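Local coordinates for linoleate 11-lipoxygenase (Gaeumannomyces graminis, PDB 5FX8), which oxidises linoleic and alpha-linolenic acids with molecular oxygen to 11S- and 13R-hydroperoxy fatty acids, using a catalytic manganese ion, at residues E68-G73 and G86-N91; A94-L99 and Q324-R329; E302-T307 and Q437-E442. All coordinates share one frame; numbering follows the deposited sequence.

Contact 1: residues E68-G73 and G86-N91; sequences ELFLYG and GELGNN. With NAG (2-acetamido-2-deoxy-beta-D-glucopyranose), chain J.
The ring of Phe70 leans obliquely on the first turn of helix 86-124, with Phe70 CD2 3.5 Å from Gly89 CA, and it also meets the ring of Phe305 from helix 268-305, the two planes at about 50°. Beside the ring, Phe70 CB lies 4.1 Å from Leu88 CD2. A second flat group, the Glu87 carboxylate, faces the glycan. Its OE2 accepts the acetamido N-H of the N-acetylglucosamine (NAG) in a nearly straight bond, NAG N2 to Glu87 OE2 3.0 Å at 168°, while OE1 faces the CD2 methyl of Leu69. Glu87 CG stands anti to the backbone N (chi1 -176°) and the chain is extended beyond it, running alongside Leu69 in the same direction. The sugar itself is carried by Asn91, one helical turn further on, through the covalent link from Asn91 ND2 to NAG C1. Leu88 CD1 touches the acetamido group, 4.0 Å from NAG C8, and Leu69 CD1 lies near NAG O7.

Between these side chains the backbones are joined at one atom. Leu69 O accepts from Leu88 N at 2.8 Å and, weakly, from Gly89 N, so that a single carbonyl serves two N-H groups near the start of the helix. Gly86, whose positive phi suits a glycine, brings its bare CA to 3.4 Å from Leu69 O in a further C-H...O contact. Leu69 CB packs on Leu88 CB at 3.6 Å. Leu71 bonds to Thr85 through the backbone, and helix 86-124 comes next in the chain. The arrangement is a helix-to-helix connection through a two-stranded antiparallel pair, 71-73 with 83-85: the end of helix 56-69 and the residue after it meet the start of helix 86-124, which carries an N-linked glycan.

Contact 2: residues A94-L99 and Q324-R329; sequences ARDVLL and QAYAIR
Asp96 and Val97 of helix 86-124 pass close to the backbone of the turn that leads into helix 328-336, with CA atoms 4.6 Å apart both for Asp96 and Gln324 and for Val97 and Ala327. This is a helix-to-turn contact within the largely helical lipoxygenase fold. In the turn, the carbonyl of Gln324 receives the N-H of Ala327. Asp96 reaches across with CG anti to its own carbonyl carbon (chi1 -78°), and OD2 takes the Tyr326 N-H on its anti lone pair at 3.0 Å. The same oxygen lies at the edge of the Tyr326 ring, near its plane; the carboxylate and ring planes are 18° apart. The other oxygen, OD1, is gripped side-on by Arg95 with two nitrogens, NE at 3.1 Å and NH2 at 3.0 Å from Asp96 OD1, both from one face of the carboxylate. Together with the backbone N-H, this salt bridge would favour the ionised form of the buried Asp96. Tyr326 OH bonds to His301 ND1 on helix 268-305. Ala325, whose CB points away from residues 94-99, has its side chain about 6 Å from that of the manganese ligand His294. Ala327 CB rests on Asp96 O, and Val97 CG2 touches Ala327 CB at 4.0 Å. The extended Gln324 side chain lies against Leu99, NE2 3.7 Å from Leu99 CB, and Gln324 NE2 donates to Asp103 OD2.

Contact 3: residues E302-T307 and Q437-E442; sequences EAAFRT and QNWIAE
Arg306 and Glu442 form a salt bridge across the contact, Arg306 NE donating to Glu442 OE2 at 2.9 Å. The acceptor lies near the guanidinium plane, whereas the donor comes from above the carboxylate plane. A water adds a second link, donating to Glu442 OE2 and accepting weakly from Arg306 NH2. The apolar half of the contact centres on Trp439. Ala304 CB sits over its five-membered ring in a CH-pi contact, 3.6 Å from the centroid, and Ile440 CD1 lies over the opposite face, toward the rim. Thr307 fits between Trp439 and Glu442. Its OG1 lies between backbone N and carbonyl carbon (chi1 49°), where it donates to Ala303 O at 2.8 Å and comes close to Trp439 CB. Its CG2 packs on Glu442 CB at 3.6 Å. Ala303 CB touches Glu442 CG at 3.8 Å.

Partners outside the two segments complete the polar network. Arg306 NH1 donates to Phe70 O, Glu442 OE2 also bonds to Tyr72 OH, and Glu442 OE1 pairs with Arg67, so the buried carboxylate has charged partners at both oxygens. Trp439 NE1 donates to Val300 O, one turn before Ala304. The contact thus joins the end of helix 268-305 to helix 434-444, with helix 313-321 touching Trp439 through Val314 and Leu318 and strand 71-73 lying against Ala303 and Arg306.

Overall arrangement
From the N terminus, contact 1 comes first and closes a loop of 12 residues that includes strand 83-85, before either of the others opens. Contact 2 then starts further along the same helix 86-124 and spans 224 residues to the turn before helix 328-336. Contact 3 opens inside that span, at the end of helix 268-305, and closes beyond it on helix 434-444, so contacts 2 and 3 cross. Residues 68-73 touch both other contacts: Phe70 packs on Tyr326 of contact 2, and the same segment bonds to contact 3. Glu302 meets Tyr326, joining contacts 2 and 3 directly. Together they tie the end of helix 56-69 and the strand pair to helices 86-124, 268-305 and 434-444.

Contact 1: residues E68-G73 and G86-N91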
loop_
_atom_site.group_PDB
_atom_site.type_symbol
_atom_site.label_atom_id
_atom_site.label_comp_id
_atom_site.label_asym_id
_atom_site.label_seq_id
_atom_site.Cartn_x
_atom_site.Cartn_y
_atom_site.Cartn_z
ATOM N N GLU A 68 -1.373 -24.383 21.901
ATOM C CA GLU A 68 -0.080 -24.634 22.510
ATOM C C GLU A 68 1.068 -24.055 21.706
ATOM O O GLU A 68 2.152 -23.873 22.249
ATOM C CB GLU A 68 0.154 -26.133 22.700
ATOM C CG GLU A 68 -0.577 -26.740 23.876
ATOM C CD GLU A 68 -0.403 -28.253 23.984
ATOM O OE1 GLU A 68 -0.650 -28.987 22.992
ATOM O OE2 GLU A 68 -0.017 -28.702 25.085
ATOM N N LEU A 69 0.864 -23.758 20.442
ATOM C CA LEU A 69 1.962 -23.404 19.575
ATOM C C LEU A 69 1.873 -21.992 19.028
ATOM O O LEU A 69 2.869 -21.497 18.497
ATOM C CB LEU A 69 2.058 -24.398 18.410
ATOM C CG LEU A 69 2.036 -25.880 18.768
ATOM C CD1 LEU A 69 2.009 -26.746 17.537
ATOM C CD2 LEU A 69 3.242 -26.170 19.528
ATOM N N PHE A 70 0.721 -21.332 19.141
ATOM C CA PHE A 70 0.544 -19.963 18.671
ATOM C C PHE A 70 0.244 -19.084 19.877
ATOM O O PHE A 70 -0.873 -19.072 20.383
ATOM C CB PHE A 70 -0.541 -19.930 17.636
ATOM C CG PHE A 70 -0.781 -18.610 17.017
ATOM C CD1 PHE A 70 -1.563 -17.648 17.646
ATOM C CD2 PHE A 70 -0.328 -18.360 15.740
ATOM C CE1 PHE A 70 -1.832 -16.435 17.021
ATOM C CE2 PHE A 70 -0.590 -17.158 15.121
ATOM C CZ PHE A 70 -1.345 -16.196 15.758
ATOM N N LEU A 71 1.250 -18.343 20.335
ATOM C CA LEU A 71 1.240 -17.692 21.636
ATOM C C LEU A 71 1.267 -16.188 21.477
ATOM O O LEU A 71 1.692 -15.654 20.451
ATOM C CB LEU A 71 2.430 -18.144 22.489
ATOM C CG LEU A 71 2.648 -19.668 22.603
ATOM C CD1 LEU A 71 3.892 -19.999 23.349
ATOM C CD2 LEU A 71 1.531 -20.306 23.319
ATOM N N TYR A 72 0.794 -15.508 22.510
ATOM C CA TYR A 72 0.876 -14.060 22.558
ATOM C C TYR A 72 2.276 -13.669 22.984
ATOM O O TYR A 72 2.710 -14.027 24.082
ATOM C CB TYR A 72 -0.139 -13.483 23.533
ATOM C CG TYR A 72 -1.559 -13.737 23.173
ATOM C CD1 TYR A 72 -2.073 -13.291 21.974
ATOM C CD2 TYR A 72 -2.392 -14.406 24.037
ATOM C CE1 TYR A 72 -3.365 -13.527 21.646
ATOM C CE2 TYR A 72 -3.663 -14.636 23.720
ATOM C CZ TYR A 72 -4.147 -14.198 22.523
ATOM O OH TYR A 72 -5.444 -14.444 22.213
ATOM N N GLY A 73 2.970 -12.912 22.141
ATOM C CA GLY A 73 4.300 -12.454 22.452
ATOM C C GLY A 73 4.334 -10.968 22.712
ATOM O O GLY A 73 3.340 -10.267 22.561
ATOM N N GLY A 86 5.773 -18.334 19.552
ATOM C CA GLY A 86 5.581 -19.771 19.558
ATOM C C GLY A 86 5.970 -20.400 18.234
ATOM O O GLY A 86 6.204 -19.731 17.234
ATOM N N GLU A 87 6.041 -21.723 18.212
ATOM C CA GLU A 87 6.428 -22.394 16.975
ATOM C C GLU A 87 5.470 -22.078 15.837
ATOM O O GLU A 87 5.892 -21.819 14.706
ATOM C CB GLU A 87 6.491 -23.895 17.190
ATOM C CG GLU A 87 6.986 -24.659 15.998
ATOM C CD GLU A 87 6.908 -26.133 16.223
ATOM O OE1 GLU A 87 6.690 -26.542 17.380
ATOM O OE2 GLU A 87 7.046 -26.886 15.249
ATOM N N LEU A 88 4.171 -22.112 16.108
ATOM C CA LEU A 88 3.224 -21.885 15.029
ATOM C C LEU A 88 3.133 -20.406 14.683
ATOM O O LEU A 88 3.011 -20.051 13.509
ATOM C CB LEU A 88 1.863 -22.464 15.395
ATOM C CG LEU A 88 0.720 -22.291 14.397
ATOM C CD1 LEU A 88 1.095 -22.826 13.068
ATOM C CD2 LEU A 88 -0.553 -22.961 14.902
ATOM N N GLY A 89 3.252 -19.531 15.679
ATOM C CA GLY A 89 3.192 -18.110 15.404
ATOM C C GLY A 89 4.414 -17.626 14.663
ATOM O O GLY A 89 4.343 -16.704 13.849
ATOM N N ASN A 90 5.549 -18.248 14.927
ATOM C CA ASN A 90 6.728 -17.939 14.146
ATOM C C ASN A 90 6.633 -18.529 12.744
ATOM O O ASN A 90 7.053 -17.892 11.778
ATOM C CB ASN A 90 7.971 -18.420 14.878
ATOM C CG ASN A 90 9.218 -18.184 14.081
ATOM O OD1 ASN A 90 9.774 -19.120 13.501
ATOM N ND2 ASN A 90 9.650 -16.925 14.007
ATOM N N ASN A 91 6.075 -19.730 12.598
ATOM C CA ASN A 91 5.887 -20.255 11.250
ATOM C C ASN A 91 4.991 -19.343 10.426
ATOM O O ASN A 91 5.273 -19.081 9.252
ATOM C CB ASN A 91 5.312 -21.661 11.294
ATOM C CG ASN A 91 6.377 -22.718 11.463
ATOM O OD1 ASN A 91 7.445 -22.461 12.006
ATOM N ND2 ASN A 91 6.086 -23.916 11.004
HETATM C C1 NAG J . 6.990 -25.025 11.108
HETATM C C2 NAG J . 6.192 -26.277 11.459
HETATM C C3 NAG J . 7.099 -27.511 11.454
HETATM C C4 NAG J . 7.867 -27.612 10.139
HETATM C C5 NAG J . 8.564 -26.289 9.814
HETATM C C6 NAG J . 9.181 -26.265 8.431
HETATM C C7 NAG J . 4.188 -25.884 12.849
HETATM C C8 NAG J . 3.434 -25.711 11.568
HETATM N N2 NAG J . 5.501 -26.142 12.736
HETATM O O3 NAG J . 6.289 -28.667 11.631
HETATM O O4 NAG J . 8.845 -28.647 10.187
HETATM O O5 NAG J . 7.623 -25.204 9.861
HETATM O O6 NAG J . 8.206 -26.098 7.406
HETATM O O7 NAG J . 3.633 -25.794 13.943
#

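Contact 2: residues A94-L99 and Q324-R329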
loop_
_atom_site.group_PDB
_atom_site.type_symbol
_atom_site.label_atom_id
_atom_site.label_comp_id
_atom_site.label_asym_id
_atom_site.label_seq_id
_atom_site.Cartn_x
_atom_site.Cartn_y
_atom_site.Cartn_z
ATOM N N ALA A 94 6.871 -16.157 9.529
ATOM C CA ALA A 94 7.880 -16.352 8.505
ATOM C C ALA A 94 7.259 -16.625 7.143
ATOM O O ALA A 94 7.801 -16.207 6.114
ATOM C CB ALA A 94 8.805 -17.487 8.913
ATOM N N ARG A 95 6.136 -17.337 7.106
ATOM C CA ARG A 95 5.428 -17.502 5.843
ATOM C C ARG A 95 4.995 -16.162 5.279
ATOM O O ARG A 95 5.141 -15.914 4.079
ATOM C CB ARG A 95 4.215 -18.406 6.027
ATOM C CG ARG A 95 3.382 -18.549 4.768
ATOM C CD ARG A 95 1.950 -18.819 5.109
ATOM N NE ARG A 95 1.393 -17.758 5.945
ATOM C CZ ARG A 95 0.285 -17.894 6.662
ATOM N NH1 ARG A 95 -0.368 -19.049 6.655
ATOM N NH2 ARG A 95 -0.168 -16.893 7.401
ATOM N N ASP A 96 4.475 -15.278 6.141
ATOM C CA ASP A 96 4.042 -13.962 5.688
ATOM C C ASP A 96 5.215 -13.123 5.218
ATOM O O ASP A 96 5.103 -12.400 4.229
ATOM C CB ASP A 96 3.302 -13.233 6.798
ATOM C CG ASP A 96 1.895 -13.709 6.964
ATOM O OD1 ASP A 96 1.541 -14.707 6.334
ATOM O OD2 ASP A 96 1.135 -13.113 7.742
ATOM N N VAL A 97 6.336 -13.174 5.932
ATOM C CA VAL A 97 7.490 -12.429 5.467
ATOM C C VAL A 97 7.960 -12.948 4.113
ATOM O O VAL A 97 8.347 -12.172 3.240
ATOM C CB VAL A 97 8.591 -12.464 6.547
ATOM C CG1 VAL A 97 9.916 -11.907 6.010
ATOM C CG2 VAL A 97 8.117 -11.661 7.712
ATOM N N LEU A 98 7.901 -14.252 3.900
ATOM C CA LEU A 98 8.270 -14.796 2.600
ATOM C C LEU A 98 7.368 -14.270 1.480
ATOM O O LEU A 98 7.851 -13.813 0.430
ATOM C CB LEU A 98 8.197 -16.308 2.674
ATOM C CG LEU A 98 9.259 -17.045 1.905
ATOM C CD1 LEU A 98 10.649 -16.596 2.378
ATOM C CD2 LEU A 98 9.026 -18.500 2.156
ATOM N N LEU A 99 6.052 -14.350 1.680
ATOM C CA LEU A 99 5.117 -13.830 0.692
ATOM C C LEU A 99 5.362 -12.352 0.416
ATOM O O LEU A 99 5.405 -11.923 -0.742
ATOM C CB LEU A 99 3.690 -14.069 1.170
ATOM C CG LEU A 99 3.238 -15.522 1.232
ATOM C CD1 LEU A 99 1.929 -15.678 2.012
ATOM C CD2 LEU A 99 3.117 -16.046 -0.172
ATOM N N GLN A 324 -0.867 -11.765 4.550
ATOM C CA GLN A 324 0.473 -11.229 4.728
ATOM C C GLN A 324 0.612 -10.290 5.912
ATOM O O GLN A 324 1.648 -9.648 6.036
ATOM C CB GLN A 324 0.959 -10.517 3.464
ATOM C CG GLN A 324 1.112 -11.413 2.284
ATOM C CD GLN A 324 1.832 -10.740 1.150
ATOM O OE1 GLN A 324 2.541 -9.779 1.352
ATOM N NE2 GLN A 324 1.659 -11.246 -0.048
ATOM N N ALA A 325 -0.389 -10.170 6.788
ATOM C CA ALA A 325 -0.364 -9.055 7.736
ATOM C C ALA A 325 0.788 -9.173 8.716
ATOM O O ALA A 325 1.286 -8.161 9.196
ATOM C CB ALA A 325 -1.675 -8.935 8.507
ATOM N N TYR A 326 1.230 -10.384 9.013
ATOM C CA TYR A 326 2.225 -10.583 10.046
ATOM C C TYR A 326 3.634 -10.281 9.582
ATOM O O TYR A 326 4.587 -10.469 10.345
ATOM C CB TYR A 326 2.127 -11.992 10.565
ATOM C CG TYR A 326 0.891 -12.197 11.370
ATOM C CD1 TYR A 326 0.690 -11.479 12.526
ATOM C CD2 TYR A 326 -0.061 -13.111 10.988
ATOM C CE1 TYR A 326 -0.404 -11.671 13.277
ATOM C CE2 TYR A 326 -1.170 -13.306 11.728
ATOM C CZ TYR A 326 -1.336 -12.580 12.881
ATOM O OH TYR A 326 -2.432 -12.765 13.668
ATOM N N ALA A 327 3.770 -9.818 8.353
ATOM C CA ALA A 327 5.032 -9.355 7.840
ATOM C C ALA A 327 5.336 -7.915 8.218
ATOM O O ALA A 327 6.507 -7.559 8.299
ATOM C CB ALA A 327 5.052 -9.508 6.323
ATOM N N ILE A 328 4.330 -7.092 8.504
ATOM C CA ILE A 328 4.566 -5.653 8.558
ATOM C C ILE A 328 5.425 -5.278 9.763
ATOM O O ILE A 328 6.319 -4.437 9.650
ATOM C CB ILE A 328 3.237 -4.871 8.529
ATOM C CG1 ILE A 328 2.418 -5.251 7.296
ATOM C CG2 ILE A 328 3.491 -3.373 8.479
ATOM C CD1 ILE A 328 3.116 -5.039 6.004
ATOM N N ARG A 329 5.191 -5.883 10.924
ATOM C CA ARG A 329 6.050 -5.561 12.063
ATOM C C ARG A 329 7.493 -6.055 11.883
ATOM O O ARG A 329 8.426 -5.264 12.099
ATOM C CB ARG A 329 5.399 -6.062 13.355
ATOM C CG ARG A 329 4.151 -5.276 13.702
ATOM C CD ARG A 329 3.835 -5.267 15.196
ATOM N NE ARG A 329 2.548 -5.894 15.522
ATOM C CZ ARG A 329 2.041 -5.995 16.742
ATOM N NH1 ARG A 329 2.692 -5.511 17.776
ATOM N NH2 ARG A 329 0.882 -6.580 16.922
#

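Contact 3: residues E302-T307 and Q437-E442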
loop_
_atom_site.group_PDB
_atom_site.type_symbol
_atom_site.label_atom_id
_atom_site.label_comp_id
_atom_site.label_asym_id
_atom_site.label_seq_id
_atom_site.Cartn_x
_atom_site.Cartn_y
_atom_site.Cartn_z
ATOM N N GLU A 302 -5.342 -12.670 16.104
ATOM C CA GLU A 302 -4.648 -13.609 16.982
ATOM C C GLU A 302 -5.635 -14.313 17.889
ATOM O O GLU A 302 -5.616 -15.549 18.047
ATOM C CB GLU A 302 -3.614 -12.878 17.843
ATOM C CG GLU A 302 -2.401 -12.465 17.117
ATOM C CD GLU A 302 -1.462 -11.623 17.933
ATOM O OE1 GLU A 302 -0.950 -12.057 18.986
ATOM O OE2 GLU A 302 -1.215 -10.502 17.496
ATOM N N ALA A 303 -6.485 -13.514 18.530
ATOM C CA ALA A 303 -7.480 -14.074 19.413
ATOM C C ALA A 303 -8.376 -15.050 18.652
ATOM O O ALA A 303 -8.674 -16.140 19.156
ATOM C CB ALA A 303 -8.250 -12.930 20.070
ATOM N N ALA A 304 -8.743 -14.718 17.401
ATOM C CA ALA A 304 -9.557 -15.641 16.610
ATOM C C ALA A 304 -8.807 -16.927 16.290
ATOM O O ALA A 304 -9.368 -18.019 16.404
ATOM C CB ALA A 304 -10.043 -14.981 15.318
ATOM N N PHE A 305 -7.555 -16.824 15.856
ATOM C CA PHE A 305 -6.814 -18.025 15.478
ATOM C C PHE A 305 -6.655 -18.979 16.656
ATOM O O PHE A 305 -6.680 -20.193 16.478
ATOM C CB PHE A 305 -5.452 -17.628 14.916
ATOM C CG PHE A 305 -4.735 -18.720 14.194
ATOM C CD1 PHE A 305 -5.117 -19.107 12.931
ATOM C CD2 PHE A 305 -3.629 -19.326 14.765
ATOM C CE1 PHE A 305 -4.433 -20.089 12.275
ATOM C CE2 PHE A 305 -2.934 -20.302 14.110
ATOM C CZ PHE A 305 -3.322 -20.686 12.875
ATOM N N ARG A 306 -6.532 -18.445 17.857
ATOM C CA ARG A 306 -6.474 -19.257 19.064
ATOM C C ARG A 306 -7.807 -19.878 19.501
ATOM O O ARG A 306 -7.813 -20.596 20.502
ATOM C CB ARG A 306 -5.916 -18.410 20.209
ATOM C CG ARG A 306 -4.469 -18.028 19.992
ATOM C CD ARG A 306 -3.920 -17.324 21.164
ATOM N NE ARG A 306 -4.339 -17.965 22.397
ATOM C CZ ARG A 306 -3.680 -18.943 23.003
ATOM N NH1 ARG A 306 -2.544 -19.406 22.499
ATOM N NH2 ARG A 306 -4.162 -19.450 24.119
ATOM N N THR A 307 -8.922 -19.657 18.799
ATOM C CA THR A 307 -10.225 -20.065 19.330
ATOM C C THR A 307 -11.165 -20.638 18.272
ATOM O O THR A 307 -11.896 -21.588 18.550
ATOM C CB THR A 307 -10.943 -18.889 20.008
ATOM O OG1 THR A 307 -10.913 -17.742 19.145
ATOM C CG2 THR A 307 -10.366 -18.562 21.365
ATOM N N GLN A 437 -18.027 -17.553 20.560
ATOM C CA GLN A 437 -18.077 -17.025 21.916
ATOM C C GLN A 437 -16.722 -17.106 22.592
ATOM O O GLN A 437 -16.360 -16.226 23.376
ATOM C CB GLN A 437 -19.127 -17.776 22.733
ATOM C CG GLN A 437 -20.567 -17.673 22.225
ATOM C CD GLN A 437 -21.088 -16.252 21.883
ATOM O OE1 GLN A 437 -20.826 -15.273 22.569
ATOM N NE2 GLN A 437 -21.872 -16.174 20.838
ATOM N N ASN A 438 -15.951 -18.145 22.296
ATOM C CA ASN A 438 -14.591 -18.206 22.818
ATOM C C ASN A 438 -13.735 -17.111 22.227
ATOM O O ASN A 438 -12.954 -16.493 22.937
ATOM C CB ASN A 438 -13.959 -19.558 22.540
ATOM C CG ASN A 438 -14.467 -20.604 23.448
ATOM O OD1 ASN A 438 -15.146 -20.295 24.410
ATOM N ND2 ASN A 438 -14.166 -21.853 23.153
ATOM N N TRP A 439 -13.851 -16.872 20.927
ATOM C CA TRP A 439 -13.142 -15.753 20.322
ATOM C C TRP A 439 -13.421 -14.459 21.065
ATOM O O TRP A 439 -12.510 -13.669 21.305
ATOM C CB TRP A 439 -13.542 -15.631 18.860
ATOM C CG TRP A 439 -12.980 -14.504 18.147
ATOM C CD1 TRP A 439 -11.789 -13.906 18.378
ATOM C CD2 TRP A 439 -13.577 -13.807 17.058
ATOM N NE1 TRP A 439 -11.591 -12.885 17.492
ATOM C CE2 TRP A 439 -12.679 -12.795 16.671
ATOM C CE3 TRP A 439 -14.778 -13.941 16.367
ATOM C CZ2 TRP A 439 -12.945 -11.919 15.620
ATOM C CZ3 TRP A 439 -15.043 -13.070 15.332
ATOM C CH2 TRP A 439 -14.132 -12.067 14.969
ATOM N N ILE A 440 -14.673 -14.219 21.436
ATOM C CA ILE A 440 -14.983 -12.945 22.074
ATOM C C ILE A 440 -14.394 -12.897 23.475
ATOM O O ILE A 440 -13.804 -11.892 23.886
ATOM C CB ILE A 440 -16.495 -12.703 22.088
ATOM C CG1 ILE A 440 -17.055 -12.871 20.685
ATOM C CG2 ILE A 440 -16.795 -11.333 22.620
ATOM C CD1 ILE A 440 -16.485 -11.933 19.715
ATOM N N ALA A 441 -14.536 -13.984 24.221
ATOM C CA ALA A 441 -13.953 -14.040 25.555
ATOM C C ALA A 441 -12.425 -13.909 25.504
ATOM O O ALA A 441 -11.818 -13.221 26.326
ATOM C CB ALA A 441 -14.391 -15.340 26.225
ATOM N N GLU A 442 -11.800 -14.561 24.536
ATOM C CA GLU A 442 -10.358 -14.516 24.350
ATOM C C GLU A 442 -9.897 -13.112 23.999
ATOM O O GLU A 442 -8.848 -12.655 24.467
ATOM C CB GLU A 442 -9.971 -15.506 23.250
ATOM C CG GLU A 442 -8.528 -15.540 22.823
ATOM C CD GLU A 442 -7.695 -16.551 23.591
ATOM O OE1 GLU A 442 -8.285 -17.478 24.188
ATOM O OE2 GLU A 442 -6.440 -16.434 23.575
HETATM O O HOH W 1 -5.268 -17.457 25.756
HETATM O O HOH W 2 -13.113 -22.545 20.967
#